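Local coordinates for intimin adherence protein (Escherichia coli O157:H7, PDB 3NCX), which mediates intimate attachment of the bacterium to host cells, probably by binding the translocated intimin receptor Tir through its C-terminal lectin-like domain, at residues D9-D14 / Q85-T90; K16-G21 / Q37-A42; Y49-E54 / V75-T80. The protein carries 1 engineered substitution. All coordinates share one frame; numbering follows the deposited sequence.

Interaction 1. Residues D9-D14 / Q85-T90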
# COMPACT_ATOMS: atom_id res chain seq x y z
N ASP A 9 -28.76 15.04 2.92
CA ASP A 9 -29.00 13.73 2.34
C ASP A 9 -28.41 12.68 3.27
O ASP A 9 -27.74 13.01 4.25
CB ASP A 9 -28.34 13.61 0.97
CG ASP A 9 -28.14 14.95 0.29
OD1 ASP A 9 -29.12 15.51 -0.23
OD2 ASP A 9 -26.99 15.45 0.29
N GLU A 10 -28.65 11.41 2.97
CA GLU A 10 -28.11 10.34 3.79
C GLU A 10 -26.61 10.20 3.59
O GLU A 10 -26.10 10.35 2.48
CB GLU A 10 -28.83 9.02 3.52
CG GLU A 10 -28.63 8.46 2.12
CD GLU A 10 -29.24 7.09 1.95
OE1 GLU A 10 -30.28 6.81 2.59
OE2 GLU A 10 -28.69 6.27 1.18
N LEU A 11 -25.90 9.94 4.68
CA LEU A 11 -24.45 9.78 4.65
C LEU A 11 -24.06 8.63 3.72
O LEU A 11 -24.68 7.57 3.74
CB LEU A 11 -23.92 9.53 6.06
CG LEU A 11 -22.41 9.33 6.21
CD1 LEU A 11 -21.65 10.56 5.73
CD2 LEU A 11 -22.07 9.03 7.66
N LYS A 12 -23.02 8.85 2.92
CA LYS A 12 -22.57 7.86 1.95
C LYS A 12 -21.06 7.92 1.77
O LYS A 12 -20.50 8.98 1.50
CB LYS A 12 -23.26 8.10 0.61
CG LYS A 12 -22.75 7.23 -0.53
CD LYS A 12 -23.32 5.82 -0.47
CE LYS A 12 -22.62 4.89 -1.45
NZ LYS A 12 -22.67 5.40 -2.85
N ILE A 13 -20.40 6.77 1.93
CA ILE A 13 -18.97 6.68 1.65
C ILE A 13 -18.73 6.29 0.19
O ILE A 13 -19.12 5.21 -0.25
CB ILE A 13 -18.26 5.67 2.58
CG1 ILE A 13 -18.18 6.23 4.00
CG2 ILE A 13 -16.86 5.37 2.06
CD1 ILE A 13 -17.43 5.32 4.96
N ASP A 14 -18.08 7.18 -0.55
CA ASP A 14 -17.81 6.96 -1.97
C ASP A 14 -17.01 5.68 -2.19
O ASP A 14 -15.98 5.46 -1.55
CB ASP A 14 -17.06 8.15 -2.56
CG ASP A 14 -17.77 8.75 -3.76
OD1 ASP A 14 -17.56 8.24 -4.89
OD2 ASP A 14 -18.52 9.73 -3.58
N GLN A 85 -25.00 10.34 11.87
CA GLN A 85 -25.10 9.26 10.90
C GLN A 85 -23.80 8.47 10.85
O GLN A 85 -22.72 9.04 10.95
CB GLN A 85 -25.44 9.78 9.51
CG GLN A 85 -26.86 10.32 9.35
CD GLN A 85 -27.23 10.57 7.91
OE1 GLN A 85 -27.55 9.65 7.16
NE2 GLN A 85 -27.19 11.84 7.50
N THR A 86 -23.91 7.16 10.71
CA THR A 86 -22.73 6.30 10.62
C THR A 86 -22.85 5.32 9.46
O THR A 86 -23.86 4.63 9.32
CB THR A 86 -22.47 5.55 11.93
OG1 THR A 86 -22.09 6.48 12.95
CG2 THR A 86 -21.36 4.52 11.75
N VAL A 87 -21.81 5.27 8.64
CA VAL A 87 -21.80 4.40 7.47
C VAL A 87 -20.51 3.58 7.42
O VAL A 87 -19.44 4.07 7.77
CB VAL A 87 -21.96 5.23 6.17
CG1 VAL A 87 -21.14 4.63 5.04
CG2 VAL A 87 -23.43 5.34 5.79
N SER A 88 -20.62 2.33 6.98
CA SER A 88 -19.48 1.43 6.92
C SER A 88 -18.91 1.29 5.51
O SER A 88 -19.66 1.23 4.53
CB SER A 88 -19.85 0.05 7.47
OG SER A 88 -20.16 0.11 8.85
N TYR A 89 -17.59 1.23 5.43
CA TYR A 89 -16.89 0.92 4.18
C TYR A 89 -15.89 -0.20 4.45
O TYR A 89 -14.97 -0.04 5.25
CB TYR A 89 -16.16 2.15 3.64
CG TYR A 89 -15.18 1.83 2.53
CD1 TYR A 89 -13.85 1.55 2.80
CD2 TYR A 89 -15.59 1.81 1.20
CE1 TYR A 89 -12.96 1.26 1.79
CE2 TYR A 89 -14.70 1.51 0.18
CZ TYR A 89 -13.39 1.24 0.48
OH TYR A 89 -12.50 0.95 -0.52
N THR A 90 -16.07 -1.34 3.78
CA THR A 90 -15.25 -2.52 4.07
C THR A 90 -14.02 -2.65 3.17
O THR A 90 -14.08 -2.42 1.96
CB THR A 90 -16.08 -3.81 3.97
OG1 THR A 90 -16.66 -3.92 2.67
CG2 THR A 90 -17.19 -3.81 5.01
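Leu11 lays its side chain over the start of segment 85-90, with CG anti to the backbone N (chi1 180°) so that the isobutyl group is carried between Gln85 and Val87. Its CB packs against Gln85 CB at 3.8 Å, and Leu11 CD2 reaches Val87 CB at 4.1 Å, the two side chains crossing obliquely. Two residues on, Ile13 continues the same apolar row: Ile13 CG1 slides past Val87 CG1, 3.5 Å away and running in the opposite direction, while Ile13 CG2 meets Tyr89 CB at 3.7 Å, nearly at right angles.

The polar end of the row belongs to Gln85, whose chain extends beyond CG and brings its amide alongside the backbone of 9-11. Leu11 N donates to Gln85 OE1 at 3.0 Å in a straight bond (172° at the hydrogen), approaching from above the amide plane. Gln85 NE2 bonds chiefly to Asp83 OD1 and adds a weak bond to Asp9 O, so the carboxamide is held from both of its ends.

The two segments run in nearly the same direction, 17° apart, but side chains rather than backbone pairing join them, as between the facing sheets of an Ig-like sandwich. Lys12 and Asp14 bond through their backbones to strand 37-43, whereas Val87 and Tyr89 pair with strand 75-81; Leu11 and Ile13 also touch strand 49-53.

Interaction 2. Residues K16-G21 / Q37-A42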
# COMPACT_ATOMS: atom_id res chain seq x y z
N LYS A 16 -15.51 5.14 -4.84
CA LYS A 16 -14.35 5.62 -5.59
C LYS A 16 -13.31 6.15 -4.60
O LYS A 16 -13.57 7.08 -3.85
CB LYS A 16 -14.76 6.72 -6.56
CG LYS A 16 -13.90 6.83 -7.80
CD LYS A 16 -14.39 5.89 -8.90
CE LYS A 16 -15.78 6.29 -9.39
NZ LYS A 16 -16.25 5.44 -10.52
N VAL A 17 -12.13 5.54 -4.61
CA VAL A 17 -11.07 5.91 -3.67
C VAL A 17 -9.99 6.76 -4.34
O VAL A 17 -9.67 6.57 -5.51
CB VAL A 17 -10.43 4.65 -3.03
CG1 VAL A 17 -8.96 4.88 -2.75
CG2 VAL A 17 -11.18 4.27 -1.77
N ASP A 18 -9.43 7.69 -3.57
CA ASP A 18 -8.37 8.56 -4.07
C ASP A 18 -6.99 8.06 -3.64
O ASP A 18 -6.58 8.27 -2.50
CB ASP A 18 -8.57 9.99 -3.58
CG ASP A 18 -7.46 10.92 -4.02
OD1 ASP A 18 -7.12 11.85 -3.25
OD2 ASP A 18 -6.91 10.72 -5.13
N ILE A 19 -6.29 7.38 -4.55
CA ILE A 19 -4.95 6.89 -4.26
C ILE A 19 -3.94 8.04 -4.30
O ILE A 19 -3.78 8.70 -5.32
CB ILE A 19 -4.51 5.79 -5.24
CG1 ILE A 19 -5.31 4.51 -5.01
CG2 ILE A 19 -3.02 5.49 -5.07
CD1 ILE A 19 -6.73 4.56 -5.53
N ILE A 20 -3.27 8.25 -3.17
CA ILE A 20 -2.35 9.37 -3.02
C ILE A 20 -1.16 9.31 -3.98
O ILE A 20 -0.67 10.34 -4.43
CB ILE A 20 -1.81 9.43 -1.57
CG1 ILE A 20 -2.97 9.55 -0.58
CG2 ILE A 20 -0.84 10.59 -1.41
CD1 ILE A 20 -3.84 10.76 -0.81
N GLY A 21 -0.71 8.10 -4.28
CA GLY A 21 0.51 7.90 -5.05
C GLY A 21 0.45 8.28 -6.52
O GLY A 21 1.44 8.75 -7.09
N GLN A 37 -1.43 4.63 0.92
CA GLN A 37 -2.45 5.51 1.47
C GLN A 37 -3.50 5.95 0.46
O GLN A 37 -3.23 6.05 -0.74
CB GLN A 37 -1.78 6.73 2.11
CG GLN A 37 -0.81 6.38 3.22
CD GLN A 37 -0.09 7.58 3.77
OE1 GLN A 37 0.35 8.46 3.03
NE2 GLN A 37 0.04 7.64 5.09
N PHE A 38 -4.70 6.22 0.95
CA PHE A 38 -5.80 6.65 0.09
C PHE A 38 -6.87 7.42 0.86
O PHE A 38 -7.07 7.20 2.06
CB PHE A 38 -6.42 5.45 -0.63
CG PHE A 38 -6.95 4.39 0.30
CD1 PHE A 38 -8.30 4.32 0.60
CD2 PHE A 38 -6.10 3.45 0.86
CE1 PHE A 38 -8.80 3.35 1.45
CE2 PHE A 38 -6.59 2.47 1.71
CZ PHE A 38 -7.94 2.42 2.00
N LYS A 39 -7.56 8.32 0.17
CA LYS A 39 -8.57 9.18 0.78
C LYS A 39 -9.98 8.67 0.52
O LYS A 39 -10.44 8.68 -0.63
CB LYS A 39 -8.44 10.61 0.25
CG LYS A 39 -7.04 11.19 0.33
CD LYS A 39 -6.74 11.75 1.71
CE LYS A 39 -7.62 12.95 2.02
NZ LYS A 39 -7.22 13.61 3.29
N LEU A 40 -10.66 8.23 1.57
CA LEU A 40 -12.07 7.87 1.47
C LEU A 40 -12.92 9.14 1.40
O LEU A 40 -12.73 10.06 2.19
CB LEU A 40 -12.49 7.02 2.67
CG LEU A 40 -11.95 5.59 2.71
CD1 LEU A 40 -12.27 4.93 4.04
CD2 LEU A 40 -12.52 4.77 1.55
N LYS A 41 -13.84 9.18 0.44
CA LYS A 41 -14.68 10.35 0.23
C LYS A 41 -16.08 10.15 0.79
O LYS A 41 -16.85 9.35 0.27
CB LYS A 41 -14.76 10.69 -1.26
CG LYS A 41 -15.62 11.91 -1.58
CD LYS A 41 -14.78 13.18 -1.68
CE LYS A 41 -14.10 13.52 -0.36
NZ LYS A 41 -13.16 14.67 -0.50
N ALA A 42 -16.41 10.89 1.85
CA ALA A 42 -17.75 10.83 2.43
C ALA A 42 -18.65 11.91 1.84
O ALA A 42 -18.17 12.95 1.40
CB ALA A 42 -17.68 10.97 3.94
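An antiparallel strand pair in one sheet of the Ig-like β-sandwich joins 16-21 to 37-42, the strands 17-19 and 37-39 running at 139° to each other. Asp18 and Lys39 form a hydrogen-bonded pair: Lys39 N gives a bond to Asp18 O (2.8 Å), in the carbonyl plane and on a lone pair, while Asp18 N reaches Lys39 O at 3.3 Å from above the plane of that carbonyl. Ile19 and Phe38 follow as a non-hydrogen-bonded pair, and the ladder ends with Ile20 N donating to Gln37 O, again from above the plane.

On the face carrying Ile19 and Phe38, apolar groups meet. Phe38 holds CG in the crowded position between its backbone N and carbonyl carbon (chi1 59°), and Val17 packs across its base, obliquely, with Val17 CG1 3.4 Å from Phe38 CB. The other methyl, Val17 CG2, packs on Leu40 CD2 at 3.6 Å, and that leucine methyl lies at the edge of the Phe38 ring, in its plane. Tyr89 and Ile91 of strand 86-91, in the facing sheet, complete this part of the sandwich interior by touching Val17, Phe38 and Leu40.

The other face is more polar. Asp18 and Lys39 start out side by side, pointing the same way, yet their charges do not meet. Asp18 OD2 forms a salt bridge with Arg25, and the lysine chain, bent at chi2 and chi3, carries its ammonium elsewhere, to a weak bond with Ser64. Across the strands it is the aliphatic part of the lysine that is touched: Lys39 CG lies 3.6 Å from Asp18 OD1 and 3.4 Å from Ile20 CD1.

Interaction 3. Residues Y49-E54 / V75-T80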
# COMPACT_ATOMS: atom_id res chain seq x y z
N TYR A 49 -17.21 15.06 9.26
CA TYR A 49 -17.11 13.63 9.49
C TYR A 49 -16.00 13.25 10.46
O TYR A 49 -15.08 14.03 10.71
CB TYR A 49 -16.91 12.89 8.16
CG TYR A 49 -17.76 13.43 7.04
CD1 TYR A 49 -19.11 13.15 6.97
CD2 TYR A 49 -17.20 14.23 6.05
CE1 TYR A 49 -19.89 13.65 5.94
CE2 TYR A 49 -17.97 14.73 5.02
CZ TYR A 49 -19.31 14.44 4.97
OH TYR A 49 -20.08 14.93 3.94
N SER A 50 -16.10 12.05 11.02
CA SER A 50 -15.06 11.49 11.87
C SER A 50 -14.91 10.01 11.53
O SER A 50 -15.90 9.31 11.32
CB SER A 50 -15.43 11.66 13.35
OG SER A 50 -16.66 11.03 13.64
N TRP A 51 -13.67 9.54 11.46
CA TRP A 51 -13.41 8.19 10.96
C TRP A 51 -12.92 7.24 12.05
O TRP A 51 -12.32 7.66 13.04
CB TRP A 51 -12.43 8.24 9.79
CG TRP A 51 -12.84 9.21 8.73
CD1 TRP A 51 -12.67 10.57 8.75
CD2 TRP A 51 -13.51 8.91 7.50
NE1 TRP A 51 -13.18 11.12 7.60
CE2 TRP A 51 -13.71 10.13 6.82
CE3 TRP A 51 -13.96 7.72 6.91
CZ2 TRP A 51 -14.33 10.20 5.58
CZ3 TRP A 51 -14.58 7.80 5.67
CH2 TRP A 51 -14.76 9.02 5.02
N TYR A 52 -13.17 5.95 11.85
CA TYR A 52 -12.84 4.94 12.84
C TYR A 52 -12.48 3.61 12.18
O TYR A 52 -13.10 3.21 11.20
CB TYR A 52 -14.02 4.74 13.79
CG TYR A 52 -13.89 3.53 14.70
CD1 TYR A 52 -13.26 3.64 15.94
CD2 TYR A 52 -14.42 2.30 14.33
CE1 TYR A 52 -13.15 2.54 16.77
CE2 TYR A 52 -14.31 1.20 15.16
CZ TYR A 52 -13.67 1.32 16.38
OH TYR A 52 -13.56 0.23 17.21
N SER A 53 -11.46 2.95 12.72
CA SER A 53 -11.05 1.64 12.21
C SER A 53 -11.39 0.55 13.21
O SER A 53 -11.08 0.66 14.39
CB SER A 53 -9.55 1.64 11.91
OG SER A 53 -9.12 0.35 11.51
N GLU A 54 -12.02 -0.52 12.73
CA GLU A 54 -12.40 -1.62 13.60
C GLU A 54 -11.24 -2.58 13.83
O GLU A 54 -11.38 -3.57 14.54
CB GLU A 54 -13.61 -2.37 13.03
CG GLU A 54 -14.84 -1.50 12.87
CD GLU A 54 -16.12 -2.31 12.91
OE1 GLU A 54 -16.14 -3.37 13.57
OE2 GLU A 54 -17.12 -1.89 12.28
N VAL A 75 -10.85 -5.31 6.84
CA VAL A 75 -11.25 -4.48 7.96
C VAL A 75 -12.36 -3.51 7.57
O VAL A 75 -12.49 -3.13 6.41
CB VAL A 75 -10.05 -3.68 8.52
CG1 VAL A 75 -9.58 -2.66 7.50
CG2 VAL A 75 -10.43 -3.00 9.83
N VAL A 76 -13.16 -3.10 8.56
CA VAL A 76 -14.25 -2.16 8.32
C VAL A 76 -13.88 -0.75 8.79
O VAL A 76 -13.36 -0.57 9.89
CB VAL A 76 -15.54 -2.60 9.03
CG1 VAL A 76 -16.55 -1.45 9.06
CG2 VAL A 76 -16.13 -3.82 8.34
N ILE A 77 -14.15 0.23 7.93
CA ILE A 77 -13.93 1.63 8.27
C ILE A 77 -15.26 2.36 8.35
O ILE A 77 -16.10 2.25 7.46
CB ILE A 77 -13.04 2.32 7.23
CG1 ILE A 77 -11.69 1.60 7.13
CG2 ILE A 77 -12.85 3.79 7.57
CD1 ILE A 77 -10.78 2.17 6.07
N LYS A 78 -15.46 3.10 9.44
CA LYS A 78 -16.72 3.81 9.65
C LYS A 78 -16.55 5.33 9.62
O LYS A 78 -15.62 5.88 10.21
CB LYS A 78 -17.37 3.38 10.96
CG LYS A 78 -17.93 1.97 10.95
CD LYS A 78 -18.64 1.64 12.25
CE LYS A 78 -19.27 0.26 12.20
NZ LYS A 78 -19.85 -0.14 13.51
N ALA A 79 -17.47 6.00 8.93
CA ALA A 79 -17.50 7.45 8.89
C ALA A 79 -18.75 7.96 9.61
O ALA A 79 -19.86 7.51 9.32
CB ALA A 79 -17.47 7.95 7.46
N THR A 80 -18.56 8.88 10.54
CA THR A 80 -19.67 9.43 11.30
C THR A 80 -19.82 10.93 11.07
O THR A 80 -18.96 11.72 11.45
CB THR A 80 -19.52 9.17 12.81
OG1 THR A 80 -19.65 7.76 13.07
CG2 THR A 80 -20.58 9.92 13.60
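The indole of Trp51 lies with one face over Ala79 CB, a CH-π contact in which the methyl sits 3.7 Å from the centroid of the six-membered ring and 23° off its normal, while Ile77 CG2 comes to the ring edge near its plane. This packing belongs to an antiparallel pair in the three-stranded sheet of the Ig-like sandwich, strand 75-81 being its central member and 49-53 an outer one. With CG anti to the carbonyl carbon (chi1 -51°), Trp51 directs the indole to the interior, where it also meets Leu40 and Ala42 of the opposing sheet and Val61.

Trp51 with Ala79 and Ser53 with Ile77 are non-hydrogen-bonded pairs; between them Tyr52 and Lys78 form a hydrogen-bonded one. There Lys78 N donates to Tyr52 O almost straight (170°), whereas the return bond from Tyr52 N to Lys78 O, also 2.9 Å long, is bent. At one end of the ladder Thr80 O accepts from both Ser50 N, in a bent bond, and Ser50 OG, the hydroxyl lying in the carbonyl plane on a lone pair at 3.2 Å from Thr80 O.

At the other end Glu54 N donates to Val76 O nearly along the C=O axis. The Glu54 side chain then runs beside Val76 on the side of the sheet that carries Tyr52 and Lys78, and crosses Lys78 obliquely. Extended throughout, Lys78 meets the carboxylate with its end: Glu54 OE2 forms a salt bridge with Lys78 NZ at 3.5 Å.

Overall arrangement
All three contacts belong to the Ig-like domain, on the same side of the chain's centre; interaction 2 lies nearest the C-terminal lectin-like domain, whose Tyr137 touches Ile19 and Gln37. Interaction 2 pairs strands within one sheet, interaction 3 pairs strands within the other, and interaction 1 bridges the two, its strands 12-13 and 86-91 neighbouring 37-43 and 75-81 respectively. Centres of interactions 1 and 3 are about 9 Å apart; interaction 2 lies about 15 Å from interaction 1 and 14 Å from interaction 3. Along the chain, interactions 2 and 3 follow in series inside the loop closed by interaction 1. Leu40 meets Tyr89, Trp51 and Ile77, so a shared apolar interior unites the sandwich.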